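Local coordinates for nudix hydrolase domain-containing protein (Thermotoga maritima, PDB 3E57) that is a putative Nudix hydrolase, so it probably cleaves a nucleoside diphosphate linked to some other moiety, although its substrate is not known, at residues E117-G122 with A158-R163; V73-G78 with E129-S134; G142-S147 with S196-A201. All blocks are in the same frame, centred on the assembly; numbering follows the deposited sequence.

Contact 1: E117-G122 with A158-R163; sequences EAFLKG and ALFLGR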
ATOM      1  N   GLU B 117      -3.507  26.529  -6.345  1.00 35.52           N
ATOM      2  CA  GLU B 117      -4.732  27.056  -6.924  1.00 35.60           C
ATOM      3  C   GLU B 117      -5.207  26.196  -8.096  1.00 34.98           C
ATOM      4  O   GLU B 117      -6.403  25.931  -8.221  1.00 34.81           O
ATOM      5  CB  GLU B 117      -4.509  28.500  -7.390  1.00 35.72           C
ATOM      6  CG  GLU B 117      -5.751  29.200  -7.924  1.00 36.54           C
ATOM      7  CD  GLU B 117      -5.423  30.495  -8.640  1.00 37.48           C
ATOM      8  OE1 GLU B 117      -4.296  31.008  -8.451  1.00 40.96           O
ATOM      9  OE2 GLU B 117      -6.282  30.995  -9.403  1.00 40.16           O
ATOM     10  N   ALA B 118      -4.273  25.778  -8.953  1.00 34.57           N
ATOM     11  CA  ALA B 118      -4.599  24.938 -10.110  1.00 34.43           C
ATOM     12  C   ALA B 118      -5.117  23.586  -9.639  1.00 34.19           C
ATOM     13  O   ALA B 118      -6.071  23.057 -10.205  1.00 33.97           O
ATOM     14  CB  ALA B 118      -3.380  24.745 -11.016  1.00 34.05           C
ATOM     15  N   PHE B 119      -4.482  23.046  -8.599  1.00 34.31           N
ATOM     16  CA  PHE B 119      -4.887  21.762  -8.018  1.00 34.60           C
ATOM     17  C   PHE B 119      -6.329  21.826  -7.540  1.00 34.80           C
ATOM     18  O   PHE B 119      -7.156  21.002  -7.929  1.00 34.62           O
ATOM     19  CB  PHE B 119      -3.975  21.366  -6.855  1.00 34.37           C
ATOM     20  CG  PHE B 119      -4.360  20.051  -6.208  1.00 33.89           C
ATOM     21  CD1 PHE B 119      -3.811  18.857  -6.650  1.00 33.99           C
ATOM     22  CD2 PHE B 119      -5.288  20.019  -5.175  1.00 33.43           C
ATOM     23  CE1 PHE B 119      -4.174  17.649  -6.067  1.00 33.87           C
ATOM     24  CE2 PHE B 119      -5.666  18.817  -4.589  1.00 34.51           C
ATOM     25  CZ  PHE B 119      -5.096  17.625  -5.034  1.00 33.79           C
ATOM     26  N   LEU B 120      -6.631  22.827  -6.717  1.00 35.32           N
ATOM     27  CA  LEU B 120      -7.949  22.933  -6.109  1.00 35.94           C
ATOM     28  C   LEU B 120      -9.064  23.112  -7.146  1.00 36.40           C
ATOM     29  O   LEU B 120     -10.100  22.455  -7.057  1.00 36.09           O
ATOM     30  CB  LEU B 120      -7.966  24.043  -5.051  1.00 36.06           C
ATOM     31  CG  LEU B 120      -7.097  23.733  -3.820  1.00 36.04           C
ATOM     32  CD1 LEU B 120      -7.046  24.912  -2.862  1.00 35.26           C
ATOM     33  CD2 LEU B 120      -7.586  22.488  -3.101  1.00 35.61           C
ATOM     34  N   LYS B 121      -8.848  23.965  -8.142  1.00 37.15           N
ATOM     35  CA  LYS B 121      -9.845  24.139  -9.211  1.00 37.57           C
ATOM     36  C   LYS B 121      -9.892  22.926 -10.142  1.00 37.78           C
ATOM     37  O   LYS B 121     -10.977  22.474 -10.520  1.00 37.70           O
ATOM     38  CB  LYS B 121      -9.618  25.437  -9.994  1.00 37.95           C
ATOM     39  CG  LYS B 121     -10.256  26.640  -9.311  1.00 38.52           C
ATOM     40  CD  LYS B 121     -10.254  27.876 -10.189  1.00 38.54           C
ATOM     41  CE  LYS B 121     -10.527  29.148  -9.378  1.00 39.67           C
ATOM     42  NZ  LYS B 121      -9.602  29.309  -8.211  1.00 39.58           N
ATOM     43  N   GLY B 122      -8.723  22.391 -10.487  1.00 37.91           N
ATOM     44  CA  GLY B 122      -8.634  21.180 -11.307  1.00 38.47           C
ATOM     45  C   GLY B 122      -9.307  19.973 -10.670  1.00 38.82           C
ATOM     46  O   GLY B 122      -9.948  19.180 -11.357  1.00 38.54           O
ATOM     47  N   ALA B 158      -3.868  11.855  -5.287  1.00 25.03           N
ATOM     48  CA  ALA B 158      -4.290  12.578  -4.103  1.00 25.00           C
ATOM     49  C   ALA B 158      -5.715  12.129  -3.868  1.00 24.65           C
ATOM     50  O   ALA B 158      -6.636  12.542  -4.591  1.00 24.45           O
ATOM     51  CB  ALA B 158      -4.235  14.094  -4.332  1.00 25.53           C
ATOM     52  N   LEU B 159      -5.895  11.275  -2.863  1.00 24.04           N
ATOM     53  CA  LEU B 159      -7.170  10.627  -2.601  1.00 24.40           C
ATOM     54  C   LEU B 159      -8.082  11.450  -1.698  1.00 24.65           C
ATOM     55  O   LEU B 159      -7.699  11.824  -0.582  1.00 24.15           O
ATOM     56  CB  LEU B 159      -6.928   9.281  -1.945  1.00 23.52           C
ATOM     57  CG  LEU B 159      -8.152   8.448  -1.552  1.00 23.46           C
ATOM     58  CD1 LEU B 159      -9.038   8.134  -2.773  1.00 24.77           C
ATOM     59  CD2 LEU B 159      -7.661   7.160  -0.863  1.00 23.44           C
ATOM     60  N   PHE B 160      -9.293  11.700  -2.192  1.00 25.19           N
ATOM     61  CA  PHE B 160     -10.340  12.375  -1.447  1.00 25.81           C
ATOM     62  C   PHE B 160     -11.575  11.527  -1.368  1.00 26.12           C
ATOM     63  O   PHE B 160     -11.855  10.739  -2.273  1.00 25.27           O
ATOM     64  CB  PHE B 160     -10.765  13.669  -2.149  1.00 25.84           C
ATOM     65  CG  PHE B 160      -9.685  14.677  -2.269  1.00 26.43           C
ATOM     66  CD1 PHE B 160      -9.595  15.727  -1.365  1.00 25.89           C
ATOM     67  CD2 PHE B 160      -8.757  14.588  -3.288  1.00 26.47           C
ATOM     68  CE1 PHE B 160      -8.587  16.650  -1.470  1.00 26.55           C
ATOM     69  CE2 PHE B 160      -7.748  15.511  -3.397  1.00 26.27           C
ATOM     70  CZ  PHE B 160      -7.669  16.547  -2.492  1.00 26.54           C
ATOM     71  N   LEU B 161     -12.330  11.735  -0.294  1.00 27.14           N
ATOM     72  CA  LEU B 161     -13.684  11.237  -0.152  1.00 28.01           C
ATOM     73  C   LEU B 161     -14.620  12.441  -0.294  1.00 28.92           C
ATOM     74  O   LEU B 161     -14.547  13.392   0.496  1.00 28.67           O
ATOM     75  CB  LEU B 161     -13.858  10.613   1.221  1.00 27.73           C
ATOM     76  CG  LEU B 161     -15.247  10.132   1.603  1.00 28.78           C
ATOM     77  CD1 LEU B 161     -15.784   9.134   0.585  1.00 28.57           C
ATOM     78  CD2 LEU B 161     -15.202   9.532   2.998  1.00 29.37           C
ATOM     79  N   GLY B 162     -15.473  12.415  -1.307  1.00 29.91           N
ATOM     80  CA  GLY B 162     -16.447  13.495  -1.504  1.00 31.18           C
ATOM     81  C   GLY B 162     -17.814  12.976  -1.129  1.00 32.28           C
ATOM     82  O   GLY B 162     -18.301  12.035  -1.749  1.00 31.94           O
ATOM     83  N   ARG B 163     -18.437  13.562  -0.113  1.00 32.86           N
ATOM     84  CA  ARG B 163     -19.781  13.149   0.272  1.00 34.71           C
ATOM     85  C   ARG B 163     -20.791  14.159  -0.275  1.00 35.24           C
ATOM     86  O   ARG B 163     -20.577  15.367  -0.173  1.00 35.43           O
ATOM     87  CB  ARG B 163     -19.921  13.038   1.788  1.00 34.91           C
ATOM     88  CG  ARG B 163     -19.116  11.921   2.460  1.00 36.13           C
ATOM     89  CD  ARG B 163     -19.565  11.815   3.923  1.00 38.00           C
ATOM     90  NE  ARG B 163     -18.868  10.800   4.723  1.00 39.65           N
ATOM     91  CZ  ARG B 163     -17.733  11.001   5.391  1.00 42.01           C
ATOM     92  NH1 ARG B 163     -17.100  12.173   5.350  1.00 43.63           N
ATOM     93  NH2 ARG B 163     -17.209  10.007   6.099  1.00 43.85           N
TER

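Contact 2: V73-G78 with E129-S134; sequences VVIMDG and EEVDVS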
ATOM      1  N   VAL B  73     -11.060  11.174  -6.650  1.00 26.09           N
ATOM      2  CA  VAL B  73     -12.165  11.395  -5.741  1.00 26.24           C
ATOM      3  C   VAL B  73     -13.115  10.211  -5.738  1.00 26.44           C
ATOM      4  O   VAL B  73     -13.628   9.809  -6.783  1.00 25.89           O
ATOM      5  CB  VAL B  73     -12.947  12.670  -6.121  1.00 26.75           C
ATOM      6  CG1 VAL B  73     -14.032  12.948  -5.081  1.00 26.25           C
ATOM      7  CG2 VAL B  73     -11.992  13.862  -6.254  1.00 26.33           C
ATOM      8  N   VAL B  74     -13.334   9.664  -4.549  1.00 26.39           N
ATOM      9  CA  VAL B  74     -14.335   8.653  -4.323  1.00 26.73           C
ATOM     10  C   VAL B  74     -15.579   9.383  -3.828  1.00 27.15           C
ATOM     11  O   VAL B  74     -15.494  10.220  -2.919  1.00 26.79           O
ATOM     12  CB  VAL B  74     -13.863   7.657  -3.255  1.00 27.00           C
ATOM     13  CG1 VAL B  74     -14.990   6.678  -2.907  1.00 27.81           C
ATOM     14  CG2 VAL B  74     -12.611   6.916  -3.739  1.00 26.14           C
ATOM     15  N   ILE B  75     -16.719   9.082  -4.436  1.00 27.17           N
ATOM     16  CA  ILE B  75     -17.960   9.787  -4.146  1.00 28.53           C
ATOM     17  C   ILE B  75     -18.863   8.893  -3.320  1.00 28.75           C
ATOM     18  O   ILE B  75     -19.070   7.738  -3.679  1.00 26.78           O
ATOM     19  CB  ILE B  75     -18.666  10.205  -5.461  1.00 28.07           C
ATOM     20  CG1 ILE B  75     -17.868  11.317  -6.136  1.00 29.22           C
ATOM     21  CG2 ILE B  75     -20.105  10.670  -5.199  1.00 28.23           C
ATOM     22  CD1 ILE B  75     -18.307  11.602  -7.531  1.00 29.30           C
ATOM     23  N   MET B  76     -19.375   9.424  -2.205  1.00 29.87           N
ATOM     24  CA  MET B  76     -20.406   8.748  -1.423  1.00 31.72           C
ATOM     25  C   MET B  76     -21.684   9.576  -1.347  1.00 32.18           C
ATOM     26  O   MET B  76     -21.628  10.766  -1.034  1.00 32.60           O
ATOM     27  CB  MET B  76     -19.921   8.473  -0.006  1.00 31.70           C
ATOM     28  CG  MET B  76     -19.025   7.251   0.103  1.00 33.82           C
ATOM     29  SD  MET B  76     -18.756   6.784   1.815  1.00 35.18           S
ATOM     30  CE  MET B  76     -20.218   5.799   2.168  1.00 36.35           C
ATOM     31  N   ASP B  77     -22.813   8.929  -1.637  1.00 32.77           N
ATOM     32  CA  ASP B  77     -24.154   9.516  -1.517  1.00 33.22           C
ATOM     33  C   ASP B  77     -24.819   8.769  -0.373  1.00 33.53           C
ATOM     34  O   ASP B  77     -25.161   7.594  -0.505  1.00 32.93           O
ATOM     35  CB  ASP B  77     -24.937   9.332  -2.827  1.00 33.25           C
ATOM     36  CG  ASP B  77     -26.277  10.087  -2.850  1.00 33.92           C
ATOM     37  OD1 ASP B  77     -26.862  10.347  -1.782  1.00 36.91           O
ATOM     38  OD2 ASP B  77     -26.760  10.398  -3.958  1.00 35.22           O
ATOM     39  N   GLY B  78     -24.952   9.441   0.767  1.00 34.16           N
ATOM     40  CA  GLY B  78     -25.446   8.804   1.975  1.00 34.43           C
ATOM     41  C   GLY B  78     -24.465   7.734   2.407  1.00 34.86           C
ATOM     42  O   GLY B  78     -23.267   7.998   2.560  1.00 35.07           O
ATOM     43  N   GLU B 129     -16.448  17.244 -14.895  1.00 41.00           N
ATOM     44  CA  GLU B 129     -16.422  16.719 -16.269  1.00 41.05           C
ATOM     45  C   GLU B 129     -17.017  15.317 -16.372  1.00 40.57           C
ATOM     46  O   GLU B 129     -17.547  14.946 -17.420  1.00 40.32           O
ATOM     47  CB  GLU B 129     -14.992  16.670 -16.825  1.00 41.08           C
ATOM     48  CG  GLU B 129     -14.426  18.017 -17.256  1.00 42.02           C
ATOM     49  CD  GLU B 129     -12.960  17.941 -17.672  1.00 42.10           C
ATOM     50  OE1 GLU B 129     -12.341  16.858 -17.572  1.00 46.23           O
ATOM     51  OE2 GLU B 129     -12.413  18.974 -18.091  1.00 44.39           O
ATOM     52  N   GLU B 130     -16.917  14.533 -15.299  1.00 40.21           N
ATOM     53  CA  GLU B 130     -17.325  13.126 -15.347  1.00 39.97           C
ATOM     54  C   GLU B 130     -18.715  12.898 -14.781  1.00 39.24           C
ATOM     55  O   GLU B 130     -19.454  12.052 -15.277  1.00 38.85           O
ATOM     56  CB  GLU B 130     -16.336  12.251 -14.576  1.00 40.47           C
ATOM     57  CG  GLU B 130     -14.876  12.457 -14.950  1.00 42.65           C
ATOM     58  CD  GLU B 130     -14.318  11.357 -15.838  1.00 45.19           C
ATOM     59  OE1 GLU B 130     -13.503  10.550 -15.334  1.00 48.25           O
ATOM     60  OE2 GLU B 130     -14.688  11.298 -17.034  1.00 47.37           O
ATOM     61  N   VAL B 131     -19.074  13.624 -13.731  1.00 38.59           N
ATOM     62  CA  VAL B 131     -20.318  13.344 -13.033  1.00 38.52           C
ATOM     63  C   VAL B 131     -21.039  14.607 -12.604  1.00 38.46           C
ATOM     64  O   VAL B 131     -20.405  15.630 -12.348  1.00 38.33           O
ATOM     65  CB  VAL B 131     -20.059  12.488 -11.780  1.00 38.35           C
ATOM     66  CG1 VAL B 131     -19.480  11.121 -12.175  1.00 37.90           C
ATOM     67  CG2 VAL B 131     -19.129  13.216 -10.823  1.00 37.85           C
ATOM     68  N   ASP B 132     -22.365  14.508 -12.520  1.00 38.48           N
ATOM     69  CA  ASP B 132     -23.191  15.555 -11.935  1.00 38.52           C
ATOM     70  C   ASP B 132     -23.474  15.194 -10.479  1.00 38.18           C
ATOM     71  O   ASP B 132     -24.247  14.281 -10.183  1.00 37.67           O
ATOM     72  CB  ASP B 132     -24.497  15.727 -12.724  1.00 38.77           C
ATOM     73  CG  ASP B 132     -25.300  16.941 -12.284  1.00 39.21           C
ATOM     74  OD1 ASP B 132     -24.767  17.803 -11.541  1.00 40.91           O
ATOM     75  OD2 ASP B 132     -26.478  17.033 -12.692  1.00 41.52           O
ATOM     76  N   VAL B 133     -22.811  15.911  -9.580  1.00 38.18           N
ATOM     77  CA  VAL B 133     -22.926  15.685  -8.148  1.00 38.40           C
ATOM     78  C   VAL B 133     -22.946  17.019  -7.419  1.00 38.59           C
ATOM     79  O   VAL B 133     -22.461  18.023  -7.934  1.00 39.04           O
ATOM     80  CB  VAL B 133     -21.728  14.857  -7.614  1.00 38.16           C
ATOM     81  CG1 VAL B 133     -21.599  13.569  -8.389  1.00 37.49           C
ATOM     82  CG2 VAL B 133     -20.441  15.661  -7.724  1.00 37.38           C
ATOM     83  N   SER B 134     -23.509  17.024  -6.219  1.00 38.85           N
ATOM     84  CA  SER B 134     -23.405  18.168  -5.333  1.00 39.24           C
ATOM     85  C   SER B 134     -22.734  17.746  -4.022  1.00 39.29           C
ATOM     86  O   SER B 134     -23.352  17.107  -3.184  1.00 38.94           O
ATOM     87  CB  SER B 134     -24.792  18.751  -5.076  1.00 39.17           C
ATOM     88  OG  SER B 134     -24.707  19.817  -4.165  1.00 39.52           O
TER

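Contact 3: G142-S147 with S196-A201; sequences GLINSS and SKISAA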
ATOM      1  N   GLY B 142      -5.285  11.181   1.698  1.00 25.07           N
ATOM      2  CA  GLY B 142      -3.840  10.999   1.604  1.00 24.34           C
ATOM      3  C   GLY B 142      -3.387  10.747   0.186  1.00 23.56           C
ATOM      4  O   GLY B 142      -4.082  11.109  -0.769  1.00 23.07           O
ATOM      5  N   LEU B 143      -2.237  10.090   0.065  1.00 22.93           N
ATOM      6  CA  LEU B 143      -1.573   9.865  -1.212  1.00 23.34           C
ATOM      7  C   LEU B 143      -1.517   8.406  -1.625  1.00 23.14           C
ATOM      8  O   LEU B 143      -1.299   7.512  -0.794  1.00 22.46           O
ATOM      9  CB  LEU B 143      -0.140  10.380  -1.133  1.00 23.59           C
ATOM     10  CG  LEU B 143       0.012  11.884  -0.868  1.00 23.88           C
ATOM     11  CD1 LEU B 143       1.476  12.281  -1.016  1.00 26.13           C
ATOM     12  CD2 LEU B 143      -0.847  12.678  -1.802  1.00 25.01           C
ATOM     13  N   ILE B 144      -1.675   8.179  -2.922  1.00 23.95           N
ATOM     14  CA  ILE B 144      -1.532   6.847  -3.507  1.00 24.57           C
ATOM     15  C   ILE B 144      -0.312   6.813  -4.403  1.00 25.14           C
ATOM     16  O   ILE B 144      -0.215   7.583  -5.370  1.00 25.22           O
ATOM     17  CB  ILE B 144      -2.728   6.448  -4.378  1.00 23.92           C
ATOM     18  CG1 ILE B 144      -4.041   6.545  -3.599  1.00 24.64           C
ATOM     19  CG2 ILE B 144      -2.487   5.046  -4.948  1.00 24.27           C
ATOM     20  CD1 ILE B 144      -5.293   6.292  -4.467  1.00 24.88           C
ATOM     21  N   ASN B 145       0.603   5.901  -4.101  1.00 25.98           N
ATOM     22  CA  ASN B 145       1.819   5.741  -4.871  1.00 26.67           C
ATOM     23  C   ASN B 145       2.036   4.266  -5.067  1.00 27.24           C
ATOM     24  O   ASN B 145       2.394   3.556  -4.130  1.00 27.21           O
ATOM     25  CB  ASN B 145       3.010   6.366  -4.129  1.00 26.86           C
ATOM     26  CG  ASN B 145       4.293   6.332  -4.935  1.00 27.45           C
ATOM     27  OD1 ASN B 145       4.305   6.682  -6.111  1.00 31.89           O
ATOM     28  ND2 ASN B 145       5.385   5.920  -4.301  1.00 28.54           N
ATOM     29  N   SER B 146       1.758   3.778  -6.270  1.00 28.04           N
ATOM     30  CA  SER B 146       1.927   2.357  -6.557  1.00 28.73           C
ATOM     31  C   SER B 146       2.750   2.200  -7.808  1.00 29.82           C
ATOM     32  O   SER B 146       2.705   3.046  -8.696  1.00 29.79           O
ATOM     33  CB  SER B 146       0.586   1.675  -6.756  1.00 29.33           C
ATOM     34  OG  SER B 146      -0.097   2.295  -7.812  1.00 31.55           O
ATOM     35  N   SER B 147       3.497   1.107  -7.873  1.00 30.88           N
ATOM     36  CA  SER B 147       4.481   0.939  -8.912  1.00 31.81           C
ATOM     37  C   SER B 147       4.180  -0.280  -9.771  1.00 32.56           C
ATOM     38  O   SER B 147       5.052  -0.733 -10.507  1.00 32.91           O
ATOM     39  CB  SER B 147       5.868   0.800  -8.287  1.00 31.69           C
ATOM     40  OG  SER B 147       5.944  -0.372  -7.497  1.00 29.55           O
ATOM     41  N   SER B 196      -8.204   1.738  -7.708  1.00 20.88           N
ATOM     42  CA  SER B 196      -9.552   1.384  -7.242  1.00 21.17           C
ATOM     43  C   SER B 196      -9.494   0.406  -6.069  1.00 20.60           C
ATOM     44  O   SER B 196     -10.170   0.579  -5.054  1.00 19.64           O
ATOM     45  CB  SER B 196     -10.391   0.819  -8.396  1.00 21.30           C
ATOM     46  OG  SER B 196     -10.711   1.857  -9.323  1.00 24.00           O
ATOM     47  N   LYS B 197      -8.677  -0.635  -6.204  1.00 21.35           N
ATOM     48  CA  LYS B 197      -8.530  -1.632  -5.163  1.00 21.42           C
ATOM     49  C   LYS B 197      -7.929  -1.008  -3.891  1.00 21.31           C
ATOM     50  O   LYS B 197      -8.354  -1.300  -2.760  1.00 21.24           O
ATOM     51  CB  LYS B 197      -7.628  -2.756  -5.662  1.00 22.43           C
ATOM     52  CG  LYS B 197      -7.685  -4.015  -4.858  1.00 23.15           C
ATOM     53  CD  LYS B 197      -6.836  -5.083  -5.517  1.00 24.71           C
ATOM     54  CE  LYS B 197      -7.054  -6.413  -4.822  1.00 27.74           C
ATOM     55  NZ  LYS B 197      -8.364  -7.058  -5.215  1.00 31.26           N
ATOM     56  N   ILE B 198      -6.936  -0.156  -4.079  1.00 20.68           N
ATOM     57  CA  ILE B 198      -6.262   0.461  -2.932  1.00 21.15           C
ATOM     58  C   ILE B 198      -7.241   1.355  -2.203  1.00 20.90           C
ATOM     59  O   ILE B 198      -7.340   1.309  -0.975  1.00 22.36           O
ATOM     60  CB  ILE B 198      -5.042   1.288  -3.365  1.00 21.29           C
ATOM     61  CG1 ILE B 198      -3.921   0.378  -3.897  1.00 21.32           C
ATOM     62  CG2 ILE B 198      -4.514   2.102  -2.174  1.00 21.51           C
ATOM     63  CD1 ILE B 198      -2.863   1.110  -4.695  1.00 21.60           C
ATOM     64  N   SER B 199      -7.965   2.159  -2.971  1.00 21.09           N
ATOM     65  CA  SER B 199      -8.916   3.118  -2.432  1.00 21.67           C
ATOM     66  C   SER B 199     -10.043   2.416  -1.677  1.00 20.99           C
ATOM     67  O   SER B 199     -10.441   2.880  -0.624  1.00 21.28           O
ATOM     68  CB  SER B 199      -9.473   4.002  -3.541  1.00 22.38           C
ATOM     69  OG  SER B 199      -8.458   4.843  -4.094  1.00 24.28           O
ATOM     70  N   ALA B 200     -10.553   1.305  -2.214  1.00 21.17           N
ATOM     71  CA  ALA B 200     -11.548   0.492  -1.507  1.00 20.94           C
ATOM     72  C   ALA B 200     -11.032   0.043  -0.130  1.00 20.93           C
ATOM     73  O   ALA B 200     -11.733   0.137   0.867  1.00 21.41           O
ATOM     74  CB  ALA B 200     -11.961  -0.711  -2.337  1.00 21.25           C
ATOM     75  N   ALA B 201      -9.802  -0.434  -0.068  1.00 21.43           N
ATOM     76  CA  ALA B 201      -9.226  -0.850   1.191  1.00 21.88           C
ATOM     77  C   ALA B 201      -9.162   0.323   2.187  1.00 22.30           C
ATOM     78  O   ALA B 201      -9.501   0.163   3.360  1.00 22.86           O
ATOM     79  CB  ALA B 201      -7.838  -1.486   0.969  1.00 22.04           C
TER

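Contact 1: E117-G122 with A158-R163
F119 of helix 115-130 and F160 of strand 155-163 reach for each other from opposite directions and meet in the layer between the Nudix helix and the central mixed sheet of the Nudix fold. They illustrate how two aromatic rings can pack without stacking. Each presents its rim to the other: CE2 of F119 lies 3.7 Å from CZ of F160, close to the plane of either ring. The planes are turned by roughly 40°, which is neither a T-shaped nor an offset parallel stack.

Two first torsions aim the rings. In F119, CG stands anti to the backbone N (chi1 179°), which throws the ring off the helix toward the strand; in F160, CG is anti to the carbonyl carbon (chi1 -62°), and the ring leans out to meet it. The edge-to-face partners come from other residues, F44 for F119 and F140 for F160, while F41 also meets the F160 ring, so the pair belongs to a larger aromatic cluster shared with helix 41-51.

All three touching residues are buried. No hydrogen bond crosses here, and the long E117–K121 ion pair runs along the helix away from the strand. A158 also meets the tip of F119: its CB sits at the ring edge, 3.7 Å from F119 CZ and 4.0 Å from F119 CE1.

Contact 2: V73-G78 with E129-S134
I75, on strand 66-77, lays a single terminal methyl against V131 and V133 at the start of strand 131-145. The apolar contacts carry everything that passes between the two segments. CD1 of I75 lies 3.8 Å from CG2 of V131 and 3.9 Å from CG1 of V133, so it rests across neighbouring methyls of two valines that point to the same side of their strand, two residues apart. The extended second torsion of I75 (chi2 169°) puts CD1 at the far end of its chain, the part that reaches across. The side chains of I75 and V131 run antiparallel, side by side, whereas V133 meets I75 at a slant. The two valines offer different branches: CG2 of V131 lies between its backbone N and carbonyl carbon, while CG1 of V133 is anti to its carbonyl carbon (chi1 -55°).

Polar interactions skirt the contact. No hydrogen bond joins the segments, whose nearest CA atoms, those of I75 and V133, are 8.7 Å apart. D77 OD2 accepts from the backbone N of F166, and E129 OE2 forms a salt bridge with R125. E129 and E130 belong to the REVNEE sequence of the Nudix box; glutamates of this motif commonly bind metal in relatives.

Neighbouring strands and the Nudix helix surround this small apolar group. Strand 103-104 contributes I103 against I75 and V131, F166 of strand 165-169 lies on both valines, and V127 of helix 115-130 packs on V133.

Contact 3: G142-S147 with S196-A201
I144 and I198 bury the most surface in this meeting of strand 131-145 with helix 194-206, the helix that covers the sheet on the side away from the Nudix helix in this alpha/beta/alpha sandwich. Their side chains overlap alongside, each pointing to the other's base. The touch is between a branch and a tip: CG2 of I144 lies 4.0 Å from CD1 of I198. In I144 the first torsion (chi1 -55°) sets CG1 anti to the carbonyl carbon and CG2 anti to the backbone N, so the two arms diverge and find different partners on the helix.

The second arm ends at S199. CD1 of I144 comes within 3.5 Å of S199 OG, a methyl lying against a hydroxyl oxygen. That hydroxyl is already engaged, donating to the carbonyl O of W195 one turn back along the same helix. Y72 of strand 66-77 touches both I144 and S199.

I198 has a further neighbour beyond the strand's end, where its CD1 stands 4.1 Å from CB of S146. The hydroxyl of S146 takes a weak hydrogen bond from W195 NE1; the serine meets the isoleucine through CB.

The contact is therefore essentially apolar in spite of two serines. No hydrogen bond runs between the segments, and the bonds of both hydroxyls to W195 meet their polar needs at least in part, consistent with a methyl of I144 resting against S199 OG in a largely buried setting, while S146 offers carbon.

In the fold
From the N terminus, strand 66-77 opens contact 2, and the chain returns to it at 129-134, where the Nudix helix ends and strand 131-145 begins. Contact 1 begins within that loop, at 117-122, and closes at 158-163, so the two cross. Contact 3 opens at 142-147, inside the span of contact 1, and closes at 196-201, crossing it in turn; contacts 2 and 3 follow in series. Strand 155-163 is the common thread: G162 pairs with V74 and M76, and L159 with G142, while L159 and L161 face helix 194-206 as A158 and F160 face helix 115-130. Together they join both helical layers to one sheet.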